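Local coordinates for protein ferric-chelate reductase (NAD(P)H) (Archaeoglobus fulgidus, PDB 1I0R) that reduces chelated ferric iron to ferrous iron with NADH or NADPH as electron donor, using a flavin cofactor, and works as a homodimer, at residues Lys8-Val16 with Val144-Leu152. Sequence-based numbering, arbitrary orientation.
Sequences KISYGLYIV and VLTYADYHL
Y11 and L13 meet the start of helix 147-155, whose N-terminus fits a T146-D149 capping box. Within it, T146 N donates to D149 OD1 at 3.1 Å; the half through T146 OG1 is less certain. The contact joins this helix, part of the NADP(+) site, to the chain leading into barrel strand 14-20 of the flavin reductase-like domain.

Y147 N donates to Y11 O at 2.9 Å. The bond is almost straight (177°), with the donor above the carbonyl plane. L13 N also makes a weak bond to L145 O. Water 2 accepts from L13 N and donates to L145 O. Water 1 accepts from Y11 N and from A148 N, a helix N-H.

The apolar part centres on L13. With chi1 at -157°, CG lies opposite the backbone N, and the side chain runs alongside L145, which points the same way; L13 CD2 is 3.6 Å from L145 CD2. The same methyl makes an off-centre CH-pi contact with the Y150 ring, 4.3 Å from its centroid. L13 CD1 meets the Y147 ring at its edge.

Y11 and Y147 lie side by side, CB to CB 3.8 Å; their rings meet obliquely, planes at 77°. Y11 OH is hydrogen-bonded to Q34 N of the second subunit. G12 O is buried without a polar partner, 3.7 Å from Y147 CB.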
loop_
_atom_site.group_PDB
_atom_site.type_symbol
_atom_site.label_atom_id
_atom_site.label_comp_id
_atom_site.label_asym_id
_atom_site.label_seq_id
_atom_site.Cartn_x
_atom_site.Cartn_y
_atom_site.Cartn_z
ATOM N N LYS B 8 -11.040 1.317 4.799
ATOM C CA LYS B 8 -10.627 0.077 5.445
ATOM C C LYS B 8 -9.279 -0.393 4.887
ATOM O O LYS B 8 -8.692 -1.338 5.401
ATOM C CB LYS B 8 -11.688 -1.018 5.261
ATOM C CG LYS B 8 -13.067 -0.664 5.847
ATOM C CD LYS B 8 -12.979 -0.376 7.340
ATOM C CE LYS B 8 -14.382 -0.223 7.901
ATOM N NZ LYS B 8 -14.336 0.189 9.328
ATOM N N ILE B 9 -8.809 0.253 3.819
ATOM C CA ILE B 9 -7.506 -0.076 3.225
ATOM C C ILE B 9 -6.406 0.530 4.124
ATOM O O ILE B 9 -6.507 1.689 4.566
ATOM C CB ILE B 9 -7.401 0.502 1.794
ATOM C CG1 ILE B 9 -8.454 -0.169 0.908
ATOM C CG2 ILE B 9 -5.986 0.326 1.235
ATOM C CD1 ILE B 9 -8.534 0.437 -0.498
ATOM N N SER B 10 -5.355 -0.247 4.386
ATOM C CA SER B 10 -4.266 0.180 5.285
ATOM C C SER B 10 -3.048 0.810 4.580
ATOM O O SER B 10 -2.639 0.387 3.498
ATOM C CB SER B 10 -3.786 -1.026 6.127
ATOM O OG SER B 10 -4.821 -1.498 6.999
ATOM N N TYR B 11 -2.466 1.836 5.213
ATOM C CA TYR B 11 -1.292 2.524 4.672
ATOM C C TYR B 11 -0.313 2.912 5.770
ATOM O O TYR B 11 -0.651 2.923 6.958
ATOM C CB TYR B 11 -1.670 3.853 4.002
ATOM C CG TYR B 11 -2.734 3.819 2.934
ATOM C CD1 TYR B 11 -4.089 3.760 3.267
ATOM C CD2 TYR B 11 -2.381 3.843 1.587
ATOM C CE1 TYR B 11 -5.069 3.714 2.280
ATOM C CE2 TYR B 11 -3.337 3.805 0.590
ATOM C CZ TYR B 11 -4.685 3.730 0.933
ATOM O OH TYR B 11 -5.653 3.595 -0.022
ATOM N N GLY B 12 0.906 3.230 5.344
ATOM C CA GLY B 12 1.895 3.741 6.288
ATOM C C GLY B 12 1.862 5.270 6.145
ATOM O O GLY B 12 0.954 5.826 5.538
ATOM N N LEU B 13 2.828 5.958 6.765
ATOM C CA LEU B 13 2.951 7.428 6.613
ATOM C C LEU B 13 4.438 7.676 6.332
ATOM O O LEU B 13 5.316 7.178 7.036
ATOM C CB LEU B 13 2.489 8.199 7.858
ATOM C CG LEU B 13 2.103 9.633 7.459
ATOM C CD1 LEU B 13 0.837 9.618 6.555
ATOM C CD2 LEU B 13 1.843 10.464 8.718
ATOM N N TYR B 14 4.695 8.448 5.281
ATOM C CA TYR B 14 6.056 8.654 4.793
ATOM C C TYR B 14 6.311 10.067 4.339
ATOM O O TYR B 14 5.386 10.851 4.153
ATOM C CB TYR B 14 6.285 7.774 3.545
ATOM C CG TYR B 14 5.751 6.349 3.633
ATOM C CD1 TYR B 14 4.422 6.049 3.331
ATOM C CD2 TYR B 14 6.575 5.328 4.064
ATOM C CE1 TYR B 14 3.929 4.734 3.468
ATOM C CE2 TYR B 14 6.102 4.028 4.206
ATOM C CZ TYR B 14 4.781 3.738 3.910
ATOM O OH TYR B 14 4.353 2.435 4.118
ATOM N N ILE B 15 7.598 10.375 4.196
ATOM C CA ILE B 15 7.994 11.624 3.588
ATOM C C ILE B 15 8.599 11.138 2.275
ATOM O O ILE B 15 9.462 10.233 2.280
ATOM C CB ILE B 15 9.136 12.365 4.317
ATOM C CG1 ILE B 15 8.805 12.649 5.775
ATOM C CG2 ILE B 15 9.406 13.685 3.555
ATOM C CD1 ILE B 15 9.958 13.411 6.492
ATOM N N VAL B 16 8.146 11.692 1.152
ATOM C CA VAL B 16 8.709 11.337 -0.159
ATOM C C VAL B 16 9.507 12.569 -0.605
ATOM O O VAL B 16 8.975 13.688 -0.624
ATOM C CB VAL B 16 7.609 10.993 -1.202
ATOM C CG1 VAL B 16 8.233 10.729 -2.577
ATOM C CG2 VAL B 16 6.834 9.729 -0.733
ATOM N N VAL B 144 6.680 1.870 13.594
ATOM C CA VAL B 144 6.303 2.788 12.528
ATOM C C VAL B 144 4.940 3.413 12.758
ATOM O O VAL B 144 4.105 2.885 13.496
ATOM C CB VAL B 144 6.278 2.095 11.128
ATOM C CG1 VAL B 144 7.613 1.450 10.840
ATOM C CG2 VAL B 144 5.135 1.091 11.049
ATOM N N LEU B 145 4.728 4.554 12.121
ATOM C CA LEU B 145 3.466 5.273 12.198
ATOM C C LEU B 145 2.587 4.853 11.020
ATOM O O LEU B 145 2.996 4.962 9.871
ATOM C CB LEU B 145 3.722 6.790 12.128
ATOM C CG LEU B 145 2.504 7.733 12.094
ATOM C CD1 LEU B 145 1.698 7.551 13.380
ATOM C CD2 LEU B 145 2.953 9.198 11.938
ATOM N N THR B 146 1.393 4.343 11.297
ATOM C CA THR B 146 0.497 3.961 10.209
ATOM C C THR B 146 -0.418 5.142 9.934
ATOM O O THR B 146 -0.530 6.050 10.758
ATOM C CB THR B 146 -0.376 2.748 10.566
ATOM O OG1 THR B 146 -1.296 3.111 11.598
ATOM C CG2 THR B 146 0.485 1.596 11.047
ATOM N N TYR B 147 -1.050 5.152 8.769
ATOM C CA TYR B 147 -1.966 6.230 8.405
ATOM C C TYR B 147 -3.164 6.274 9.353
ATOM O O TYR B 147 -3.609 7.354 9.750
ATOM C CB TYR B 147 -2.434 6.047 6.953
ATOM C CG TYR B 147 -3.429 7.076 6.469
ATOM C CD1 TYR B 147 -3.056 8.405 6.297
ATOM C CD2 TYR B 147 -4.738 6.712 6.148
ATOM C CE1 TYR B 147 -3.965 9.354 5.809
ATOM C CE2 TYR B 147 -5.657 7.653 5.661
ATOM C CZ TYR B 147 -5.258 8.967 5.492
ATOM O OH TYR B 147 -6.145 9.893 4.970
ATOM N N ALA B 148 -3.678 5.102 9.723
ATOM C CA ALA B 148 -4.817 5.042 10.624
ATOM C C ALA B 148 -4.413 5.617 11.985
ATOM O O ALA B 148 -5.215 6.307 12.616
ATOM C CB ALA B 148 -5.296 3.603 10.763
ATOM N N ASP B 149 -3.179 5.339 12.419
ATOM C CA ASP B 149 -2.643 5.842 13.699
ATOM C C ASP B 149 -2.662 7.362 13.652
ATOM O O ASP B 149 -3.165 8.025 14.556
ATOM C CB ASP B 149 -1.174 5.426 13.910
ATOM C CG ASP B 149 -1.000 3.963 14.270
ATOM O OD1 ASP B 149 0.104 3.415 13.980
ATOM O OD2 ASP B 149 -1.932 3.367 14.861
ATOM N N TYR B 150 -2.076 7.903 12.587
ATOM C CA TYR B 150 -2.002 9.341 12.401
ATOM C C TYR B 150 -3.379 9.979 12.533
ATOM O O TYR B 150 -3.554 10.991 13.218
ATOM C CB TYR B 150 -1.403 9.644 11.024
ATOM C CG TYR B 150 -1.472 11.095 10.626
ATOM C CD1 TYR B 150 -0.655 12.049 11.234
ATOM C CD2 TYR B 150 -2.393 11.523 9.675
ATOM C CE1 TYR B 150 -0.762 13.396 10.905
ATOM C CE2 TYR B 150 -2.506 12.859 9.341
ATOM C CZ TYR B 150 -1.692 13.789 9.953
ATOM O OH TYR B 150 -1.805 15.108 9.583
ATOM N N HIS B 151 -4.359 9.378 11.876
ATOM C CA HIS B 151 -5.716 9.889 11.911
ATOM C C HIS B 151 -6.309 9.912 13.315
ATOM O O HIS B 151 -6.880 10.913 13.739
ATOM C CB HIS B 151 -6.598 9.053 11.002
ATOM C CG HIS B 151 -7.263 9.849 9.933
ATOM N ND1 HIS B 151 -6.556 10.487 8.936
ATOM C CD2 HIS B 151 -8.566 10.150 9.727
ATOM C CE1 HIS B 151 -7.397 11.150 8.161
ATOM N NE2 HIS B 151 -8.622 10.962 8.621
ATOM N N LEU B 152 -6.188 8.804 14.029
ATOM C CA LEU B 152 -6.719 8.742 15.382
ATOM C C LEU B 152 -6.021 9.805 16.222
ATOM O O LEU B 152 -6.673 10.676 16.795
ATOM C CB LEU B 152 -6.491 7.350 15.981
ATOM C CG LEU B 152 -7.240 6.196 15.304
ATOM C CD1 LEU B 152 -6.789 4.876 15.903
ATOM C CD2 LEU B 152 -8.748 6.383 15.466
HETATM O O HOH W 1 -3.627 2.598 7.915
HETATM O O HOH W 2 5.106 4.588 8.412
#